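Local coordinates for protein short chain dehydrogenase (Leptospira borgpetersenii serovar Hardjo-bovis, PDB 6UH2) that binds NAD+ in a Rossmann-type fold and probably acts as an oxidoreductase on CH-OH groups, as in the short-chain dehydrogenase/reductase family, at residues B[98-102]-B[116-121]. Residues are numbered along the deposited sequence; the frame is centred on the assembly and turned at random. Where two conformers were deposited one is given.
Sequences AGISV and EVVHVN. With NAD (nicotinamide-adenine-dinucleotide), chain D.
The N121 carboxamide turns its polar edge to the backbone of I100 and holds both its N-H and its C=O, with G99 CA to one side of the amide plane, 3.2 Å from N121 OD1, and V117 CG1 over the other face near ND2. In this Rossmann fold it ties the loop following strand 93-96 to helix 111-139 beside the cofactor. Both bonds run close to the amide plane: I100 N gives its hydrogen to a lone pair of N121 OD1 (3.0 Å, 160° at the hydrogen), and N121 ND2 returns a bond to I100 O at 3.2 Å. These two and a third from ND2 to T176 OG1 of helix 171-191 fix the flip and rotation of the amide. N121 probably corresponds to the asparagine of the classical SDR Asn-Ser-Tyr-Lys tetrad, and the pi-type turn at 119-121 is consistent with the kink of that helix.

The other flat group is the adenine of NAD. A98 CB and V120 CG1 lie under the same face of it, CG1 3.9 Å from NAD N7A, while I100 CG2 comes in obliquely by the C8A edge. V120 CG2 approaches the amino group, 3.7 Å from NAD N6A.

Beneath this, I100 packs on the helix. With chi1 at 67°, its CG1 branch heads for the helix, meeting V120 CB at 4.0 Å, the two side chains crossing at about a right angle; CD1 reaches on to E116 O. V117 CG2 packs against S101 C and V102 CG1 where the loop runs on from I100. Where G99 passes the nicotinamide ribose, its CA is 3.4 Å from NAD O3D. A single water bridges the two backbones, donating to A98 O and to V120 O.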
loop_
_atom_site.group_PDB
_atom_site.type_symbol
_atom_site.label_atom_id
_atom_site.label_comp_id
_atom_site.label_asym_id
_atom_site.label_seq_id
_atom_site.Cartn_x
_atom_site.Cartn_y
_atom_site.Cartn_z
ATOM N N ALA B 98 1.023 17.689 -7.461
ATOM C CA ALA B 98 0.884 18.426 -8.709
ATOM C C ALA B 98 1.382 17.594 -9.884
ATOM O O ALA B 98 2.428 16.939 -9.806
ATOM C CB ALA B 98 1.656 19.739 -8.627
ATOM N N GLY B 99 0.616 17.624 -10.974
ATOM C CA GLY B 99 0.964 16.919 -12.195
ATOM C C GLY B 99 0.095 17.398 -13.331
ATOM O O GLY B 99 -1.053 17.804 -13.122
ATOM N N ILE B 100 0.647 17.391 -14.545
ATOM C CA ILE B 100 -0.098 17.793 -15.735
ATOM C C ILE B 100 0.221 16.835 -16.880
ATOM O O ILE B 100 1.078 15.959 -16.776
ATOM C CB ILE B 100 0.194 19.245 -16.173
ATOM C CG1 ILE B 100 1.641 19.368 -16.670
ATOM C CG2 ILE B 100 -0.096 20.237 -15.054
ATOM C CD1 ILE B 100 1.877 20.634 -17.482
ATOM N N SER B 101 -0.492 17.016 -17.987
ATOM C CA SER B 101 -0.268 16.235 -19.197
ATOM C C SER B 101 -0.632 17.102 -20.394
ATOM O O SER B 101 -0.972 18.277 -20.257
ATOM C CB SER B 101 -1.073 14.925 -19.169
ATOM O OG SER B 101 -0.679 14.037 -20.211
ATOM N N VAL B 102 -0.540 16.504 -21.579
ATOM C CA VAL B 102 -0.922 17.134 -22.832
ATOM C C VAL B 102 -1.528 16.032 -23.694
ATOM O O VAL B 102 -1.275 14.846 -23.485
ATOM C CB VAL B 102 0.287 17.823 -23.517
ATOM C CG1 VAL B 102 1.389 16.801 -23.831
ATOM C CG2 VAL B 102 -0.129 18.587 -24.754
ATOM N N GLU B 116 6.906 21.776 -20.631
ATOM C CA GLU B 116 5.992 22.166 -19.561
ATOM C C GLU B 116 5.624 20.969 -18.694
ATOM O O GLU B 116 5.568 21.079 -17.464
ATOM C CB GLU B 116 4.734 22.813 -20.145
ATOM C CG GLU B 116 3.955 23.645 -19.140
ATOM C CD GLU B 116 4.848 24.628 -18.393
ATOM O OE1 GLU B 116 5.005 24.479 -17.159
ATOM O OE2 GLU B 116 5.410 25.535 -19.044
ATOM N N VAL B 117 5.396 19.809 -19.314
ATOM C CA VAL B 117 5.057 18.614 -18.542
ATOM C C VAL B 117 6.249 18.173 -17.698
ATOM O O VAL B 117 6.095 17.787 -16.529
ATOM C CB VAL B 117 4.574 17.490 -19.478
ATOM C CG1 VAL B 117 4.340 16.190 -18.688
ATOM C CG2 VAL B 117 3.296 17.916 -20.219
ATOM N N VAL B 118 7.452 18.209 -18.282
ATOM C CA VAL B 118 8.665 17.885 -17.528
ATOM C C VAL B 118 8.809 18.810 -16.318
ATOM O O VAL B 118 9.072 18.361 -15.195
ATOM C CB VAL B 118 9.894 17.959 -18.452
ATOM C CG1 VAL B 118 11.184 17.919 -17.632
ATOM C CG2 VAL B 118 9.846 16.828 -19.499
ATOM N N HIS B 119 8.639 20.116 -16.530
ATOM C CA HIS B 119 8.892 21.066 -15.449
ATOM C C HIS B 119 7.941 20.863 -14.278
ATOM O O HIS B 119 8.373 20.865 -13.122
ATOM C CB HIS B 119 8.834 22.489 -15.988
ATOM C CG HIS B 119 9.945 22.775 -16.939
ATOM N ND1 HIS B 119 9.913 23.799 -17.858
ATOM C CD2 HIS B 119 11.114 22.123 -17.139
ATOM C CE1 HIS B 119 11.024 23.776 -18.572
ATOM N NE2 HIS B 119 11.766 22.763 -18.158
ATOM N N VAL B 120 6.651 20.653 -14.543
ATOM C CA VAL B 120 5.719 20.451 -13.434
ATOM C C VAL B 120 5.962 19.096 -12.779
ATOM O O VAL B 120 6.100 18.997 -11.552
ATOM C CB VAL B 120 4.260 20.600 -13.913
ATOM C CG1 VAL B 120 3.281 20.237 -12.800
ATOM C CG2 VAL B 120 4.004 22.028 -14.380
ATOM N N ASN B 121 6.051 18.036 -13.592
ATOM C CA ASN B 121 6.098 16.682 -13.047
ATOM C C ASN B 121 7.476 16.353 -12.470
ATOM O O ASN B 121 7.578 15.913 -11.321
ATOM C CB ASN B 121 5.696 15.659 -14.124
ATOM C CG ASN B 121 4.236 15.806 -14.578
ATOM O OD1 ASN B 121 3.519 16.737 -14.177
ATOM N ND2 ASN B 121 3.796 14.885 -15.438
HETATM P PA NAD D . -5.800 18.068 -11.650
HETATM O O1A NAD D . -5.493 18.553 -13.089
HETATM O O2A NAD D . -7.244 18.043 -11.144
HETATM O O5B NAD D . -4.893 18.881 -10.554
HETATM C C5B NAD D . -3.523 19.185 -10.739
HETATM C C4B NAD D . -3.298 20.380 -9.853
HETATM O O4B NAD D . -1.862 20.686 -10.018
HETATM C C3B NAD D . -4.088 21.625 -10.287
HETATM O O3B NAD D . -4.722 22.249 -9.144
HETATM C C2B NAD D . -2.991 22.558 -10.819
HETATM O O2B NAD D . -3.314 23.942 -10.623
HETATM C C1B NAD D . -1.737 22.085 -10.049
HETATM N N9A NAD D . -0.574 22.586 -10.774
HETATM C C8A NAD D . -0.378 22.661 -12.153
HETATM N N7A NAD D . 0.761 23.232 -12.440
HETATM C C5A NAD D . 1.332 23.570 -11.213
HETATM C C6A NAD D . 2.512 24.214 -10.858
HETATM N N6A NAD D . 3.398 24.652 -11.774
HETATM N N1A NAD D . 2.774 24.378 -9.552
HETATM C C2A NAD D . 1.908 23.950 -8.632
HETATM N N3A NAD D . 0.747 23.337 -8.878
HETATM C C4A NAD D . 0.503 23.167 -10.186
HETATM O O3 NAD D . -5.154 16.600 -11.433
HETATM P PN NAD D . -5.599 15.313 -10.568
HETATM O O1N NAD D . -6.421 14.325 -11.434
HETATM O O2N NAD D . -6.054 15.818 -9.196
HETATM O O5D NAD D . -4.064 14.634 -10.502
HETATM C C5D NAD D . -3.300 14.797 -9.326
HETATM C C4D NAD D . -2.073 13.902 -9.480
HETATM O O4D NAD D . -2.457 12.504 -9.793
HETATM C C3D NAD D . -1.251 14.338 -10.693
HETATM O O3D NAD D . 0.146 14.117 -10.460
HETATM C C2D NAD D . -1.667 13.376 -11.847
HETATM O O2D NAD D . -0.651 13.174 -12.815
HETATM C C1D NAD D . -1.903 12.086 -11.012
HETATM N N1N NAD D . -2.882 11.124 -11.634
HETATM C C2N NAD D . -4.145 11.514 -11.960
HETATM C C3N NAD D . -4.998 10.600 -12.525
HETATM C C7N NAD D . -6.377 11.037 -12.883
HETATM O O7N NAD D . -7.066 10.282 -13.553
HETATM N N7N NAD D . -6.808 12.242 -12.446
HETATM C C4N NAD D . -4.542 9.288 -12.743
HETATM C C5N NAD D . -3.269 8.930 -12.412
HETATM C C6N NAD D . -2.429 9.881 -11.838
HETATM O O HOH W 1 5.245 17.524 -9.154
#